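Local coordinates for nematode fatty acid retinoid binding protein (PDB 4XCP), which probably binds fatty acids and retinol, and holds palmitic acid within an all-helical fold, at residues Y18-A23 with G117-K122; K97-K102 with A145-Q150; K134-M139 with K156-G161. One frame throughout, in Å; residues are numbered along the deposited sequence.

Contact 1. Residues Y18-A23 with G117-K122; sequences YEDIPA and GNEPTK
Asp-20 and Pro-22 meet Glu-119 and Lys-122 in a surface contact between two loops, part polar and part apolar, where the loop leading into helix 23-26 passes the one between helices 94-115 and 122-138. Both segments run into the start of a helix, with Pro-22 and Thr-121 at the N-cap positions. The side chain of Thr-121 caps a backbone N of the following turn and its own N bonds to Asp-124, in the manner of a capping box.

The closest approach is between two acids. Asp-20 OD2 lies 2.6 Å from Glu-119 OE2, while Glu-119 OE1 is 3.3 Å from CB of Asp-20. The Glu-119 chain, extended beyond CG (chi2 -179°), comes in at about a right angle to the Asp-20 side chain, and the carboxylate planes are turned 70° apart. Asp-20 OD2 accepts a hydrogen bond from Lys-17 N, which fixes its position from its own side of the contact.

A water ties the backbones together. It donates to Asp-20 O at 2.9 Å and to Pro-120 O at 2.7 Å, using both of its hydrogens on carbonyls of different loops. Farther along, Pro-22 CG touches Lys-122 CG at 4.0 Å, ring and aliphatic chain sliding past each other in opposite directions. Lys-122 lies extended and carries its NZ to a salt bridge with Asp-24, on helix 23-26. Between these touching residues the buried Ile-21 packs on Tyr-114 and touches the bound palmitic acid.

Two carboxylates this close would repel if both were charged, so the spacing is consistent with a proton held by one of them at the crystal's pH; the pairing may therefore be sensitive to pH, whereas the water bridge involves only neutral backbone carbonyls.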
# COMPACT_ATOMS: atom_id res chain seq x y z
N TYR A 18 12.01 -6.87 6.27
CA TYR A 18 11.83 -6.46 4.86
C TYR A 18 11.94 -7.65 3.91
O TYR A 18 11.20 -7.73 2.94
CB TYR A 18 12.85 -5.39 4.49
CG TYR A 18 12.53 -4.63 3.23
CD1 TYR A 18 11.32 -3.96 3.09
CD2 TYR A 18 13.46 -4.51 2.21
CE1 TYR A 18 11.02 -3.24 1.92
CE2 TYR A 18 13.20 -3.76 1.07
CZ TYR A 18 11.97 -3.12 0.93
OH TYR A 18 11.68 -2.42 -0.21
N GLU A 19 12.84 -8.60 4.21
CA GLU A 19 13.05 -9.83 3.43
C GLU A 19 11.83 -10.78 3.43
O GLU A 19 11.74 -11.65 2.56
CB GLU A 19 14.31 -10.57 3.86
CG GLU A 19 14.21 -11.14 5.27
CD GLU A 19 15.34 -12.04 5.73
OE1 GLU A 19 16.29 -12.28 4.95
OE2 GLU A 19 15.26 -12.53 6.88
N ASP A 20 10.90 -10.61 4.40
CA ASP A 20 9.68 -11.43 4.48
C ASP A 20 8.81 -11.21 3.26
O ASP A 20 8.04 -12.10 2.90
CB ASP A 20 8.89 -11.12 5.76
CG ASP A 20 9.64 -11.49 7.02
OD1 ASP A 20 10.68 -12.17 6.92
OD2 ASP A 20 9.19 -11.10 8.10
N ILE A 21 8.93 -10.02 2.64
CA ILE A 21 8.18 -9.66 1.43
C ILE A 21 9.00 -10.12 0.23
O ILE A 21 10.14 -9.68 0.09
CB ILE A 21 7.88 -8.14 1.35
CG1 ILE A 21 7.36 -7.55 2.69
CG2 ILE A 21 6.92 -7.84 0.19
CD1 ILE A 21 7.50 -5.98 2.80
N PRO A 22 8.45 -10.96 -0.67
CA PRO A 22 9.23 -11.37 -1.87
C PRO A 22 9.70 -10.14 -2.66
O PRO A 22 8.93 -9.17 -2.79
CB PRO A 22 8.22 -12.20 -2.67
CG PRO A 22 7.22 -12.67 -1.68
CD PRO A 22 7.12 -11.60 -0.65
N ALA A 23 10.97 -10.16 -3.11
CA ALA A 23 11.60 -9.07 -3.88
C ALA A 23 10.75 -8.66 -5.10
O ALA A 23 10.63 -7.47 -5.38
CB ALA A 23 13.00 -9.50 -4.33
N GLY A 117 -0.52 -12.43 13.34
CA GLY A 117 0.07 -13.74 13.10
C GLY A 117 -0.12 -14.20 11.67
O GLY A 117 -1.10 -13.82 11.01
N ASN A 118 0.86 -15.00 11.18
CA ASN A 118 0.90 -15.61 9.84
C ASN A 118 0.90 -14.55 8.70
O ASN A 118 -0.14 -14.04 8.26
CB ASN A 118 -0.21 -16.69 9.70
CG ASN A 118 -0.83 -16.89 8.35
OD1 ASN A 118 -1.99 -16.55 8.13
ND2 ASN A 118 -0.06 -17.44 7.40
N GLU A 119 2.12 -14.23 8.23
CA GLU A 119 2.39 -13.31 7.13
C GLU A 119 1.81 -13.91 5.86
O GLU A 119 1.70 -15.14 5.77
CB GLU A 119 3.91 -13.14 6.95
CG GLU A 119 4.58 -12.35 8.05
CD GLU A 119 6.07 -12.16 7.86
OE1 GLU A 119 6.73 -13.06 7.30
OE2 GLU A 119 6.58 -11.09 8.28
N PRO A 120 1.43 -13.10 4.84
CA PRO A 120 0.90 -13.70 3.61
C PRO A 120 1.91 -14.59 2.90
O PRO A 120 3.11 -14.31 2.93
CB PRO A 120 0.54 -12.49 2.73
CG PRO A 120 0.62 -11.29 3.61
CD PRO A 120 1.51 -11.63 4.75
N THR A 121 1.43 -15.66 2.24
CA THR A 121 2.28 -16.53 1.43
C THR A 121 2.48 -15.81 0.09
O THR A 121 1.78 -14.82 -0.17
CB THR A 121 1.61 -17.91 1.20
OG1 THR A 121 0.36 -17.72 0.55
CG2 THR A 121 1.43 -18.73 2.49
N LYS A 122 3.39 -16.31 -0.76
CA LYS A 122 3.61 -15.72 -2.08
C LYS A 122 2.33 -15.86 -2.95
O LYS A 122 2.00 -14.93 -3.67
CB LYS A 122 4.85 -16.31 -2.78
CG LYS A 122 5.32 -15.43 -3.95
CD LYS A 122 6.70 -15.82 -4.46
CE LYS A 122 7.09 -14.96 -5.64
NZ LYS A 122 8.48 -15.23 -6.07
O HOH W 1 5.19 -12.59 2.63

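Contact 2. Residues K97-K102 with A145-Q150; sequences KGFAEK and ADFGKQ
Glu-101 N donates to Lys-97 O at 2.9 Å, a regular helical bond that holds the turn from which Phe-99 and Ala-100 reach Phe-147. The contact is buried helix-helix packing in an all-helical fold, centred on a T-shaped (edge-to-face) aromatic pair that joins helix 94-115 to helix 141-150. The two backbones come close, with Ala-100 CA and Phe-147 CA 7.7 Å apart, and the small Ala-100 side chain lies at this point of nearest approach.

Phe-99 supplies the edge and Phe-147 the face. The planes stand at 82°, almost perpendicular, and the ring centroids of Phe-99 and Phe-147 are 5.0 Å apart. The CD2-CE2 side of Phe-99 points into the other ring, placing C-H groups against its pi cloud, while Phe-147 CD1 lies in the plane of the Phe-99 ring. In Phe-147, CG is anti to the backbone N (chi1 175°), which directs the ring toward helix 94-115, its face to Phe-99 and its edge to Ala-100.

Neighbouring residues pack round the pair. Phe-99 is backed by Val-132 and Leu-135 of helix 122-138 and by Met-139 (selenomethionine here) in the loop beyond it, whereas Phe-147 meets Ala-96, Tyr-136 and the ring of Phe-151. Beside this apolar centre, Asp-146 OD2 accepts from Gly-93 N, just ahead of helix 94-115, a polar tie between the same two parts of the fold.

Ala-100 CB contributes a looser touch at the rim of the Phe-147 ring, near its plane and 4.4 Å from Phe-147 CE1. Tighter and more central is the approach of Phe-99 CE2, which stands 3.6 Å above the plane of the Phe-147 ring, over its centre.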
# COMPACT_ATOMS: atom_id res chain seq x y z
N LYS A 97 -10.91 7.12 -8.55
CA LYS A 97 -10.94 7.27 -7.09
C LYS A 97 -11.43 5.95 -6.45
O LYS A 97 -10.79 5.45 -5.53
CB LYS A 97 -11.83 8.44 -6.65
CG LYS A 97 -11.73 8.80 -5.16
CD LYS A 97 -12.60 10.02 -4.78
CE LYS A 97 -12.00 11.35 -5.19
NZ LYS A 97 -12.84 12.51 -4.78
N GLY A 98 -12.52 5.39 -6.98
CA GLY A 98 -13.08 4.12 -6.51
C GLY A 98 -12.07 2.99 -6.60
O GLY A 98 -11.92 2.21 -5.65
N PHE A 99 -11.32 2.93 -7.73
CA PHE A 99 -10.29 1.91 -7.96
C PHE A 99 -9.15 2.04 -6.96
O PHE A 99 -8.76 1.04 -6.36
CB PHE A 99 -9.73 1.98 -9.40
CG PHE A 99 -8.45 1.19 -9.56
CD1 PHE A 99 -8.46 -0.20 -9.50
CD2 PHE A 99 -7.22 1.84 -9.69
CE1 PHE A 99 -7.26 -0.92 -9.61
CE2 PHE A 99 -6.04 1.11 -9.82
CZ PHE A 99 -6.07 -0.26 -9.79
N ALA A 100 -8.62 3.25 -6.82
CA ALA A 100 -7.52 3.57 -5.92
C ALA A 100 -7.90 3.23 -4.48
O ALA A 100 -7.09 2.63 -3.77
CB ALA A 100 -7.15 5.04 -6.05
N GLU A 101 -9.12 3.58 -4.06
CA GLU A 101 -9.61 3.31 -2.70
C GLU A 101 -9.81 1.81 -2.44
O GLU A 101 -9.42 1.33 -1.39
CB GLU A 101 -10.86 4.14 -2.40
CG GLU A 101 -10.47 5.58 -2.13
CD GLU A 101 -11.59 6.59 -2.02
OE1 GLU A 101 -12.72 6.28 -2.45
OE2 GLU A 101 -11.31 7.72 -1.55
N LYS A 102 -10.32 1.07 -3.44
CA LYS A 102 -10.45 -0.38 -3.32
C LYS A 102 -9.05 -1.03 -3.28
O LYS A 102 -8.83 -1.91 -2.46
CB LYS A 102 -11.32 -0.96 -4.45
CG LYS A 102 -11.56 -2.48 -4.34
CD LYS A 102 -12.41 -2.87 -3.12
CE LYS A 102 -12.20 -4.31 -2.76
NZ LYS A 102 -13.26 -4.80 -1.82
N ALA A 145 -6.49 6.36 -17.65
CA ALA A 145 -5.73 7.57 -17.97
C ALA A 145 -5.72 8.54 -16.78
O ALA A 145 -4.69 9.13 -16.46
CB ALA A 145 -6.29 8.25 -19.23
N ASP A 146 -6.87 8.66 -16.09
CA ASP A 146 -7.01 9.51 -14.92
C ASP A 146 -6.13 8.98 -13.76
O ASP A 146 -5.33 9.74 -13.18
CB ASP A 146 -8.50 9.60 -14.54
CG ASP A 146 -8.83 10.61 -13.47
OD1 ASP A 146 -8.23 11.71 -13.48
OD2 ASP A 146 -9.76 10.35 -12.69
N PHE A 147 -6.18 7.65 -13.52
CA PHE A 147 -5.35 7.00 -12.51
C PHE A 147 -3.85 7.18 -12.80
O PHE A 147 -3.10 7.53 -11.90
CB PHE A 147 -5.72 5.49 -12.34
CG PHE A 147 -4.80 4.75 -11.40
CD1 PHE A 147 -5.00 4.81 -10.02
CD2 PHE A 147 -3.71 4.01 -11.88
CE1 PHE A 147 -4.13 4.13 -9.14
CE2 PHE A 147 -2.86 3.32 -11.01
CZ PHE A 147 -3.07 3.40 -9.64
N GLY A 148 -3.46 6.95 -14.06
CA GLY A 148 -2.08 7.05 -14.54
C GLY A 148 -1.43 8.42 -14.38
O GLY A 148 -0.22 8.51 -14.19
N LYS A 149 -2.24 9.49 -14.47
CA LYS A 149 -1.78 10.88 -14.31
C LYS A 149 -1.31 11.12 -12.87
O LYS A 149 -0.31 11.80 -12.66
CB LYS A 149 -2.91 11.84 -14.71
CG LYS A 149 -2.54 13.32 -14.73
CD LYS A 149 -3.46 14.09 -15.66
CE LYS A 149 -3.46 15.57 -15.37
NZ LYS A 149 -4.54 15.93 -14.42
N GLN A 150 -2.01 10.53 -11.89
CA GLN A 150 -1.67 10.67 -10.48
C GLN A 150 -0.69 9.62 -10.01
O GLN A 150 0.08 9.87 -9.08
CB GLN A 150 -2.94 10.67 -9.60
CG GLN A 150 -3.96 11.79 -9.90
CD GLN A 150 -3.38 13.18 -10.03
OE1 GLN A 150 -3.70 13.93 -10.95
NE2 GLN A 150 -2.49 13.53 -9.14

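Contact 3. Residues K134-M139 with K156-G161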
# COMPACT_ATOMS: atom_id res chain seq x y z
N LYS A 134 -7.10 -6.95 -12.16
CA LYS A 134 -8.43 -7.20 -12.71
C LYS A 134 -9.32 -5.93 -12.58
O LYS A 134 -9.98 -5.54 -13.54
CB LYS A 134 -9.07 -8.40 -11.97
CG LYS A 134 -10.44 -8.81 -12.50
CD LYS A 134 -10.96 -10.09 -11.86
CE LYS A 134 -12.32 -10.45 -12.43
NZ LYS A 134 -13.09 -11.32 -11.51
N LEU A 135 -9.32 -5.29 -11.39
CA LEU A 135 -10.07 -4.06 -11.17
C LEU A 135 -9.52 -2.91 -12.06
O LEU A 135 -10.29 -2.10 -12.55
CB LEU A 135 -10.02 -3.66 -9.69
CG LEU A 135 -10.72 -4.62 -8.73
CD1 LEU A 135 -10.38 -4.29 -7.32
CD2 LEU A 135 -12.22 -4.65 -8.97
N TYR A 136 -8.20 -2.87 -12.26
CA TYR A 136 -7.56 -1.89 -13.11
C TYR A 136 -8.06 -2.11 -14.55
O TYR A 136 -8.51 -1.16 -15.18
CB TYR A 136 -6.03 -1.98 -13.02
CG TYR A 136 -5.34 -1.08 -14.02
CD1 TYR A 136 -5.15 0.28 -13.76
CD2 TYR A 136 -4.93 -1.57 -15.26
CE1 TYR A 136 -4.56 1.12 -14.69
CE2 TYR A 136 -4.32 -0.74 -16.20
CZ TYR A 136 -4.14 0.60 -15.91
OH TYR A 136 -3.55 1.43 -16.83
N LYS A 137 -8.01 -3.37 -15.03
CA LYS A 137 -8.47 -3.72 -16.38
C LYS A 137 -9.96 -3.50 -16.56
O LYS A 137 -10.36 -3.14 -17.64
CB LYS A 137 -8.04 -5.14 -16.78
CG LYS A 137 -6.52 -5.35 -16.81
CD LYS A 137 -5.83 -4.62 -17.98
CE LYS A 137 -4.34 -4.83 -17.97
NZ LYS A 137 -3.66 -4.16 -19.11
N ALA A 138 -10.77 -3.60 -15.48
CA ALA A 138 -12.22 -3.37 -15.51
C ALA A 138 -12.61 -1.89 -15.70
O ALA A 138 -13.77 -1.61 -16.02
CB ALA A 138 -12.88 -3.92 -14.25
N MSE A 139 -11.68 -0.94 -15.44
CA MSE A 139 -11.92 0.50 -15.62
C MSE A 139 -11.99 0.85 -17.10
O MSE A 139 -11.41 0.13 -17.92
CB MSE A 139 -10.77 1.33 -15.02
CG MSE A 139 -10.82 1.47 -13.50
SE MSE A 139 -9.78 2.99 -12.91
CE MSE A 139 -8.05 2.33 -13.24
N LYS A 156 2.33 2.09 -14.90
CA LYS A 156 3.38 1.39 -15.64
C LYS A 156 3.51 -0.09 -15.21
O LYS A 156 3.65 -0.95 -16.06
CB LYS A 156 4.72 2.13 -15.47
CG LYS A 156 5.76 1.76 -16.52
CD LYS A 156 7.11 2.42 -16.26
CE LYS A 156 8.17 1.93 -17.21
NZ LYS A 156 9.47 2.61 -16.98
N VAL A 157 3.42 -0.38 -13.91
CA VAL A 157 3.43 -1.75 -13.37
C VAL A 157 2.28 -2.57 -13.98
O VAL A 157 2.47 -3.74 -14.35
CB VAL A 157 3.42 -1.71 -11.80
CG1 VAL A 157 2.90 -3.01 -11.20
CG2 VAL A 157 4.80 -1.37 -11.27
N PHE A 158 1.11 -1.94 -14.12
CA PHE A 158 -0.07 -2.57 -14.73
C PHE A 158 0.06 -2.70 -16.24
O PHE A 158 -0.05 -3.80 -16.76
CB PHE A 158 -1.37 -1.82 -14.36
CG PHE A 158 -1.67 -1.76 -12.87
CD1 PHE A 158 -1.64 -2.90 -12.09
CD2 PHE A 158 -2.08 -0.56 -12.29
CE1 PHE A 158 -1.92 -2.84 -10.72
CE2 PHE A 158 -2.38 -0.50 -10.93
CZ PHE A 158 -2.27 -1.63 -10.14
N GLU A 159 0.36 -1.59 -16.93
CA GLU A 159 0.50 -1.52 -18.40
C GLU A 159 1.64 -2.34 -19.01
O GLU A 159 1.45 -2.89 -20.09
CB GLU A 159 0.62 -0.05 -18.86
CG GLU A 159 -0.68 0.73 -18.77
CD GLU A 159 -1.82 0.22 -19.64
OE1 GLU A 159 -1.55 -0.28 -20.75
OE2 GLU A 159 -2.99 0.33 -19.21
N SER A 160 2.81 -2.40 -18.34
CA SER A 160 3.98 -3.14 -18.82
C SER A 160 3.84 -4.66 -18.79
O SER A 160 4.66 -5.35 -19.40
CB SER A 160 5.22 -2.77 -18.00
OG SER A 160 5.05 -3.22 -16.67
N GLY A 161 2.87 -5.16 -18.04
CA GLY A 161 2.69 -6.60 -17.85
C GLY A 161 3.42 -7.10 -16.61
O GLY A 161 3.40 -8.30 -16.33
O HOH W 2 -4.60 -1.73 -20.01
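Tyr-136 and Phe-158 meet in an offset (parallel-displaced) stack between helices 122-138 and 152-159. The planes are inclined by 26° and the centroids of the Tyr-136 and Phe-158 rings are 4.7 Å apart. The helix backbone brings Phe-158 CB over the Tyr-136 face, a CH-pi contact 3.8 Å from the Tyr-136 centroid, and chi1 (-60°, CG beside the backbone N) then turns the ring so that its CD2 also lies over that face, 3.5 Å from Tyr-136 CD1. In turn Tyr-136 CB, not the tyrosine ring, lies over the centre of the Phe-158 ring, which shows how far the stack is displaced. Phe-147 touches both rings, and Val-132 and Leu-133 pack on Phe-158.

At the far end of the tyrosine, OH donates to Glu-159 OE2 at 2.7 Å. The acceptor lies in the ring plane and uses its anti lone pair, while the carboxylate is turned 65° from the ring. A bend at chi2 folds the Glu-159 chain back to this edge. A water joins Lys-137 NZ, at 2.8 Å, to the same Glu-159 OE2, at 2.7 Å.

One carboxylate oxygen thus takes two hydrogen bonds, from a phenol and a water. With Lys-137 nearby but short of a salt bridge, this would favour the ionised glutamate, and the phenol bond fixes the tyrosine's hydroxyl where the buried stack meets the exposed Glu-159 and Lys-137.

From the N terminus, contact 1 joins the loop before helix 23-26 to the loop between helices 94-115 and 122-138, closing a circuit of five whole helices and part of a sixth. Contact 2 opens inside it, at 97-102, and closes beyond it, at 145-150, so these two cross. Contact 3 opens at 134-139, within contact 2, and closes later at 156-161, crossing it in turn; contacts 1 and 3 follow in series. Contacts 1 and 2 lie on opposite sides of the chain's centre, their centres about 26 Å apart. Contacts 2 and 3 touch, with Phe-99 CE1 3.4 Å from Tyr-136 N, and together unite helices 94-115, 122-138, 141-150 and 152-159.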